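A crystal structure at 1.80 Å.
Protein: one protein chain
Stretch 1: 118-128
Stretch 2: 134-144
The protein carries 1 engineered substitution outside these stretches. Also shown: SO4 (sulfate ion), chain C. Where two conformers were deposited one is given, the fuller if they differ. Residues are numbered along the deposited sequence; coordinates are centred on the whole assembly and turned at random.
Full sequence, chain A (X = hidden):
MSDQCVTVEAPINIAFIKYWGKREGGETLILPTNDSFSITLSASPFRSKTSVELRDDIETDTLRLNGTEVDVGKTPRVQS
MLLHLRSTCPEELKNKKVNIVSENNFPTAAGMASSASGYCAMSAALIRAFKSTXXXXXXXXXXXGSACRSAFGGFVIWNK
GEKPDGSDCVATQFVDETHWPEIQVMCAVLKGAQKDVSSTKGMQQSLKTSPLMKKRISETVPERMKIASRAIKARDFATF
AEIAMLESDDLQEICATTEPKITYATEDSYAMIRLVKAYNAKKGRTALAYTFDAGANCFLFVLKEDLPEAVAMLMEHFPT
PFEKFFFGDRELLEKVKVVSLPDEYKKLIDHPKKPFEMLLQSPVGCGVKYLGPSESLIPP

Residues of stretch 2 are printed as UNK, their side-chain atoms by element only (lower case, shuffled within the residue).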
ATOM      1  N   GLY A 118       0.645   2.443  -9.127  1.00 20.91           N
ATOM      2  CA  GLY A 118       0.536   2.507 -10.583  1.00 21.00           C
ATOM      3  C   GLY A 118      -0.848   2.880 -11.074  1.00 20.64           C
ATOM      4  O   GLY A 118      -1.009   3.759 -11.915  1.00 20.33           O
ATOM      5  N   TYR A 119      -1.873   2.234 -10.538  1.00 19.35           N
ATOM      6  CA  TYR A 119      -3.230   2.555 -10.921  1.00 20.02           C
ATOM      7  C   TYR A 119      -3.645   3.927 -10.416  1.00 19.82           C
ATOM      8  O   TYR A 119      -4.418   4.633 -11.085  1.00 20.15           O
ATOM      9  CB  TYR A 119      -4.186   1.488 -10.393  1.00 21.41           C
ATOM     10  CG  TYR A 119      -4.137   0.250 -11.254  1.00 22.89           C
ATOM     11  CD1 TYR A 119      -4.539   0.305 -12.568  1.00 26.55           C
ATOM     12  CD2 TYR A 119      -3.731  -0.983 -10.738  1.00 27.18           C
ATOM     13  CE1 TYR A 119      -4.558  -0.824 -13.370  1.00 26.90           C
ATOM     14  CE2 TYR A 119      -3.717  -2.138 -11.559  1.00 28.35           C
ATOM     15  CZ  TYR A 119      -4.137  -2.017 -12.868  1.00 28.02           C
ATOM     16  OH  TYR A 119      -4.168  -3.077 -13.741  1.00 34.03           O
ATOM     17  N   CYS A 120      -3.164   4.298  -9.243  1.00 19.08           N
ATOM     18  CA  CYS A 120      -3.458   5.653  -8.738  1.00 19.51           C
ATOM     19  C   CYS A 120      -2.822   6.710  -9.652  1.00 19.87           C
ATOM     20  O   CYS A 120      -3.475   7.670 -10.046  1.00 19.84           O
ATOM     21  CB  CYS A 120      -2.979   5.805  -7.343  1.00 19.45           C
ATOM     22  SG  CYS A 120      -3.516   7.333  -6.572  1.00 23.59           S
ATOM     23  N   ALA A 121      -1.552   6.543  -9.992  1.00 19.36           N
ATOM     24  CA  ALA A 121      -0.893   7.520 -10.873  1.00 20.06           C
ATOM     25  C   ALA A 121      -1.605   7.583 -12.230  1.00 20.87           C
ATOM     26  O   ALA A 121      -1.798   8.672 -12.796  1.00 20.93           O
ATOM     27  CB  ALA A 121       0.583   7.161 -11.020  1.00 21.06           C
ATOM     28  N   MET A 122      -1.997   6.432 -12.769  1.00 20.54           N
ATOM     29  CA  MET A 122      -2.701   6.402 -14.053  1.00 22.33           C
ATOM     30  C   MET A 122      -4.076   7.068 -13.976  1.00 21.40           C
ATOM     31  O   MET A 122      -4.488   7.805 -14.880  1.00 21.08           O
ATOM     32  CB  MET A 122      -2.839   4.961 -14.522  1.00 21.17           C
ATOM     33  CG  MET A 122      -3.377   4.831 -15.892  1.00 24.70           C
ATOM     34  SD  MET A 122      -3.644   3.129 -16.365  1.00 30.46           S
ATOM     35  CE  MET A 122      -2.064   2.371 -15.977  1.00 31.03           C
ATOM     36  N   SER A 123      -4.817   6.749 -12.923  1.00 21.35           N
ATOM     37  CA  SER A 123      -6.118   7.418 -12.657  1.00 21.23           C
ATOM     38  C   SER A 123      -5.989   8.946 -12.675  1.00 21.36           C
ATOM     39  O   SER A 123      -6.724   9.645 -13.392  1.00 20.90           O
ATOM     40  CB  SER A 123      -6.699   7.017 -11.276  1.00 21.21           C
ATOM     41  OG  SER A 123      -7.799   7.866 -10.975  1.00 20.55           O
ATOM     42  N   ALA A 124      -5.045   9.465 -11.906  1.00 19.92           N
ATOM     43  CA  ALA A 124      -4.884  10.919 -11.791  1.00 21.27           C
ATOM     44  C   ALA A 124      -4.459  11.561 -13.121  1.00 20.76           C
ATOM     45  O   ALA A 124      -4.978  12.598 -13.478  1.00 22.65           O
ATOM     46  CB  ALA A 124      -3.878  11.294 -10.690  1.00 20.50           C
ATOM     47  N   ALA A 125      -3.552  10.908 -13.856  1.00 20.40           N
ATOM     48  CA  ALA A 125      -3.088  11.415 -15.158  1.00 20.59           C
ATOM     49  C   ALA A 125      -4.230  11.416 -16.164  1.00 21.23           C
ATOM     50  O   ALA A 125      -4.397  12.378 -16.903  1.00 22.16           O
ATOM     51  CB  ALA A 125      -1.883  10.569 -15.681  1.00 20.53           C
ATOM     52  N   LEU A 126      -5.028  10.352 -16.193  1.00 20.80           N
ATOM     53  CA  LEU A 126      -6.116  10.236 -17.126  1.00 20.54           C
ATOM     54  C   LEU A 126      -7.203  11.269 -16.855  1.00 20.66           C
ATOM     55  O   LEU A 126      -7.763  11.844 -17.783  1.00 20.93           O
ATOM     56  CB  LEU A 126      -6.729   8.841 -17.095  1.00 20.28           C
ATOM     57  CG  LEU A 126      -5.918   7.754 -17.777  1.00 19.80           C
ATOM     58  CD1 LEU A 126      -6.431   6.363 -17.391  1.00 24.06           C
ATOM     59  CD2 LEU A 126      -5.923   7.993 -19.292  1.00 21.56           C
ATOM     60  N   ILE A 127      -7.522  11.468 -15.590  1.00 20.58           N
ATOM     61  CA  ILE A 127      -8.605  12.368 -15.196  1.00 21.10           C
ATOM     62  C   ILE A 127      -8.188  13.801 -15.605  1.00 21.47           C
ATOM     63  O   ILE A 127      -9.006  14.533 -16.107  1.00 22.78           O
ATOM     64  CB  ILE A 127      -8.905  12.280 -13.689  1.00 20.49           C
ATOM     65  CG1 ILE A 127      -9.732  11.024 -13.378  1.00 20.31           C
ATOM     66  CG2 ILE A 127      -9.670  13.512 -13.186  1.00 21.30           C
ATOM     67  CD1 ILE A 127      -9.645  10.614 -11.919  1.00 20.51           C
ATOM     68  N   ARG A 128      -6.939  14.160 -15.405  1.00 22.96           N
ATOM     69  CA  ARG A 128      -6.480  15.495 -15.792  1.00 23.83           C
ATOM     70  C   ARG A 128      -6.546  15.653 -17.302  1.00 23.93           C
ATOM     71  O   ARG A 128      -7.151  16.606 -17.806  1.00 24.03           O
ATOM     72  CB  ARG A 128      -5.100  15.815 -15.272  1.00 23.86           C
ATOM     73  CG  ARG A 128      -4.740  17.280 -15.549  1.00 24.58           C
ATOM     74  CD  ARG A 128      -3.610  17.785 -14.812  1.00 26.28           C
ATOM     75  NE  ARG A 128      -3.974  18.174 -13.467  1.00 29.87           N
ATOM     76  CZ  ARG A 128      -3.150  18.791 -12.646  1.00 29.97           C
ATOM     77  NH1 ARG A 128      -1.906  19.088 -13.021  1.00 35.05           N
ATOM     78  NH2 ARG A 128      -3.565  19.081 -11.439  1.00 33.11           N
ATOM     79  N   UNK A 134     -14.849  12.601 -12.713  1.00 23.64           N
ATOM     80  CA  UNK A 134     -14.693  11.571 -11.689  0.50 24.30           C
ATOM     81  C   UNK A 134     -13.477  11.887 -10.808  1.00 24.79           C
ATOM     82  O   UNK A 134     -12.567  12.566 -11.226  1.00 26.28           O
ATOM     83  o   UNK A 134     -14.538   9.192 -11.261  0.50 24.43           O
ATOM     84  c   UNK A 134     -14.648  10.152 -12.314  0.50 23.96           C
ATOM     85  c   UNK A 134     -13.466   9.995 -13.202  0.50 21.52           C
ATOM     86  N   UNK A 135     -13.485  11.408  -9.564  1.00 25.56           N
ATOM     87  CA  UNK A 135     -12.366  11.686  -8.699  1.00 25.12           C
ATOM     88  C   UNK A 135     -11.288  10.601  -8.799  1.00 23.16           C
ATOM     89  O   UNK A 135     -11.562   9.461  -9.212  1.00 22.77           O
ATOM     90  n   UNK A 135     -14.808  10.835  -6.528  1.00 37.21           N
ATOM     91  c   UNK A 135     -13.487  10.735  -6.644  1.00 30.66           C
ATOM     92  o   UNK A 135     -12.853   9.727  -6.297  1.00 28.60           O
ATOM     93  c   UNK A 135     -12.802  11.933  -7.253  1.00 26.99           C
ATOM     94  N   UNK A 136     -10.070  10.988  -8.446  1.00 23.76           N
ATOM     95  CA  UNK A 136      -8.939  10.132  -8.612  1.00 22.91           C
ATOM     96  C   UNK A 136      -9.185   8.813  -7.885  1.00 22.59           C
ATOM     97  O   UNK A 136      -8.848   7.739  -8.430  1.00 21.47           O
ATOM     98  c   UNK A 136      -6.486   9.740  -7.979  1.00 22.65           C
ATOM     99  c   UNK A 136      -7.243  11.943  -9.075  1.00 22.44           C
ATOM    100  c   UNK A 136      -7.632  10.801  -8.118  1.00 24.64           C
ATOM    101  N   UNK A 137      -9.681   8.916  -6.657  1.00 21.91           N
ATOM    102  CA  UNK A 137      -9.859   7.723  -5.826  1.00 22.20           C
ATOM    103  C   UNK A 137     -10.817   6.694  -6.468  1.00 21.57           C
ATOM    104  O   UNK A 137     -10.486   5.496  -6.568  1.00 20.00           O
ATOM    105  c   UNK A 137     -10.272   8.117  -4.415  1.00 22.16           C
ATOM    106  o   UNK A 137     -10.493   6.991  -3.615  1.00 23.11           O
ATOM    107  N   UNK A 138     -12.001   7.138  -6.930  1.00 21.93           N
ATOM    108  CA  UNK A 138     -12.959   6.209  -7.515  1.00 23.94           C
ATOM    109  C   UNK A 138     -12.536   5.600  -8.825  1.00 22.84           C
ATOM    110  O   UNK A 138     -12.850   4.439  -9.084  1.00 22.43           O
ATOM    111  c   UNK A 138     -14.955   7.110  -6.267  1.00 28.09           C
ATOM    112  c   UNK A 138     -17.085   7.136  -7.991  1.00 33.48           C
ATOM    113  s   UNK A 138     -16.621   7.861  -6.420  1.00 36.55           S
ATOM    114  c   UNK A 138     -14.338   6.861  -7.651  1.00 24.53           C
ATOM    115  N   UNK A 139     -11.806   6.341  -9.642  1.00 21.45           N
ATOM    116  CA  UNK A 139     -11.283   5.727 -10.874  1.00 21.03           C
ATOM    117  C   UNK A 139     -10.156   4.741 -10.577  1.00 19.65           C
ATOM    118  O   UNK A 139     -10.068   3.685 -11.189  1.00 20.14           O
ATOM    119  c   UNK A 139      -9.774   7.444 -14.002  1.00 22.88           C
ATOM    120  c   UNK A 139     -10.795   6.824 -11.811  1.00 20.91           C
ATOM    121  c   UNK A 139     -11.673   5.767 -13.880  1.00 24.43           C
ATOM    122  c   UNK A 139     -10.463   6.319 -13.185  1.00 22.26           C
ATOM    123  N   UNK A 140      -9.279   5.100  -9.647  1.00 19.07           N
ATOM    124  CA  UNK A 140      -8.170   4.245  -9.232  1.00 18.75           C
ATOM    125  C   UNK A 140      -8.711   2.905  -8.693  1.00 18.11           C
ATOM    126  O   UNK A 140      -8.151   1.873  -8.992  1.00 17.31           O
ATOM    127  c   UNK A 140      -7.344   4.949  -8.172  1.00 17.83           C
ATOM    128  N   UNK A 141      -9.836   2.963  -7.968  1.00 17.73           N
ATOM    129  CA  UNK A 141     -10.500   1.793  -7.353  1.00 18.05           C
ATOM    130  C   UNK A 141     -10.851   0.753  -8.381  1.00 17.63           C
ATOM    131  O   UNK A 141     -10.706  -0.453  -8.145  1.00 18.93           O
ATOM    132  c   UNK A 141     -15.530   2.040  -7.021  1.00 18.81           C
ATOM    133  c   UNK A 141     -12.340   1.254  -5.694  1.00 18.62           C
ATOM    134  n   UNK A 141     -14.654   1.226  -6.465  1.00 16.96           N
ATOM    135  c   UNK A 141     -13.780   1.524  -5.343  1.00 17.30           C
ATOM    136  n   UNK A 141     -15.775   3.253  -6.528  1.00 20.82           N
ATOM    137  c   UNK A 141     -11.783   2.261  -6.654  1.00 17.60           C
ATOM    138  n   UNK A 141     -16.282   1.598  -7.998  1.00 21.09           N
ATOM    139  N   UNK A 142     -11.278   1.221  -9.560  1.00 18.60           N
ATOM    140  CA  UNK A 142     -11.575   0.322 -10.685  1.00 18.60           C
ATOM    141  C   UNK A 142     -10.375  -0.507 -11.164  1.00 19.66           C
ATOM    142  O   UNK A 142     -10.547  -1.557 -11.776  1.00 22.87           O
ATOM    143  c   UNK A 142     -12.138   1.115 -11.871  1.00 17.71           C
ATOM    144  c   UNK A 142     -13.548   1.650 -11.607  1.00 18.04           C
ATOM    145  c   UNK A 142     -14.635   0.568 -11.343  1.00 19.87           C
ATOM    146  c   UNK A 142     -13.969   2.556 -12.794  1.00 19.71           C
ATOM    147  N   UNK A 143      -9.187   0.061 -11.025  1.00 20.39           N
ATOM    148  CA  UNK A 143      -7.966  -0.559 -11.433  1.00 19.64           C
ATOM    149  C   UNK A 143      -7.479  -1.486 -10.365  1.00 21.13           C
ATOM    150  O   UNK A 143      -7.131  -2.602 -10.681  1.00 22.24           O
ATOM    151  N   UNK A 144      -7.449  -1.022  -9.116  1.00 20.65           N
ATOM    152  CA  UNK A 144      -7.077  -1.853  -7.954  1.00 21.79           C
ATOM    153  C   UNK A 144      -7.689  -1.240  -6.720  1.00 21.22           C
ATOM    154  O   UNK A 144      -7.599  -0.040  -6.481  1.00 20.39           O
ATOM    155  c   UNK A 144      -5.542  -1.953  -7.738  1.00 23.37           C
ATOM    156  o   UNK A 144      -5.293  -2.795  -6.642  1.00 29.77           O
TER
HETATM  157  S   SO4 C 381      -7.831  -5.873  -6.223  1.00 23.93           S
HETATM  158  O1  SO4 C 381      -8.524  -7.070  -6.656  1.00 24.28           O
HETATM  159  O2  SO4 C 381      -6.936  -6.191  -5.135  1.00 24.08           O
HETATM  160  O3  SO4 C 381      -7.044  -5.323  -7.320  1.00 22.99           O
HETATM  161  O4  SO4 C 381      -8.802  -4.888  -5.741  1.00 23.69           O

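Position 134 carries three side-chain atoms, a first carbon bearing one oxygen and one further carbon, and it touches Ile-127. That branched pattern is threonine, and Thr-134 lies just ahead of the helix, its CG2 3.9 Å from CG1 of Ile-127. At 135 two carbons occur in series, the second bearing one oxygen and one nitrogen, a planar amide on a short stem. The side chain points away from stretch 1, and its oxygen accepts from the backbone N of position 138. This is asparagine: Asn-135 caps the helix N-terminus, with OD1 2.8 Å from N of position 138.

Position 136 has three carbons forked at the first, and they sit in a hole formed by Cys-120, Ser-123, Ala-124 and Ile-127; this is valine. CG1 of Val-136 is 4.1 Å from SG of Cys-120, and its CG2 is 3.8 Å from CB of Ala-124. At 137 one carbon is followed by one oxygen, pointing away from stretch 1, which gives serine; the hydroxyl of Ser-137 is hydrogen-bonded elsewhere in the structure. At 138 an unbranched chain of two carbons, a sulfur and a terminal carbon also points away and identifies methionine. SD of Met-138 receives a weak hydrogen bond from Asn-135 ND2 over 3.5 Å.

Four carbons forked at the second, directed toward the other helix and touching Ser-123 and Ile-127, make 139 a leucine. CD2 of Leu-139 packs 3.6 Å from CG1 of Ile-127, while its CB approaches OG of Ser-123 to 3.3 Å. Position 140 has a single side-chain carbon, in contact with Tyr-119, Cys-120 and Ser-123, and is alanine. The small side chain accompanies a close backbone approach, with CA of Ala-140 4.9 Å from CA of Cys-120 and its CB 4.0 Å from the same Cys-120 atom.

At 141 three carbons lead to a nitrogen and then to a carbon carrying two more nitrogens, a guanidinium pointing away from stretch 1; this is arginine. The nitrogens of Arg-141 are hydrogen-bonded elsewhere in the structure. Position 142 again shows four carbons forked at the second, but none reaches stretch 1; it is leucine, and Leu-142 points sideways. No side-chain atom is present at 143, whose backbone lies against the Tyr-119 ring, hence glycine. CA of Gly-143 lies 3.9 Å from the centroid of the Tyr-119 ring, over its face, in a CH-pi contact; a CB here would collide with CD1 of Tyr-119. Finally, 144 has one carbon and one oxygen, touches Tyr-119 and is serine. CB of Ser-144 is 3.6 Å from CD2 of Tyr-119, and its OG is 3.1 Å from O3 of the sulfate.

The two helices run at 130° to each other, with their axes 8.3 Å apart at closest approach. The backbones come close around Cys-120 and Ala-140, where the side chains are small, while Val-136 and Ile-127 supply apolar packing at one end and the Tyr-119 ring covers Gly-143 at the other. Between these regions, Ser-123 OG donates to O of Val-136 over 2.8 Å. O of Val-136 also accepts from N of Ala-140 at 2.9 Å, so the cross-helix bond adds to the helical one.

Stretch 2 (134-144) TNVSMLARLGS
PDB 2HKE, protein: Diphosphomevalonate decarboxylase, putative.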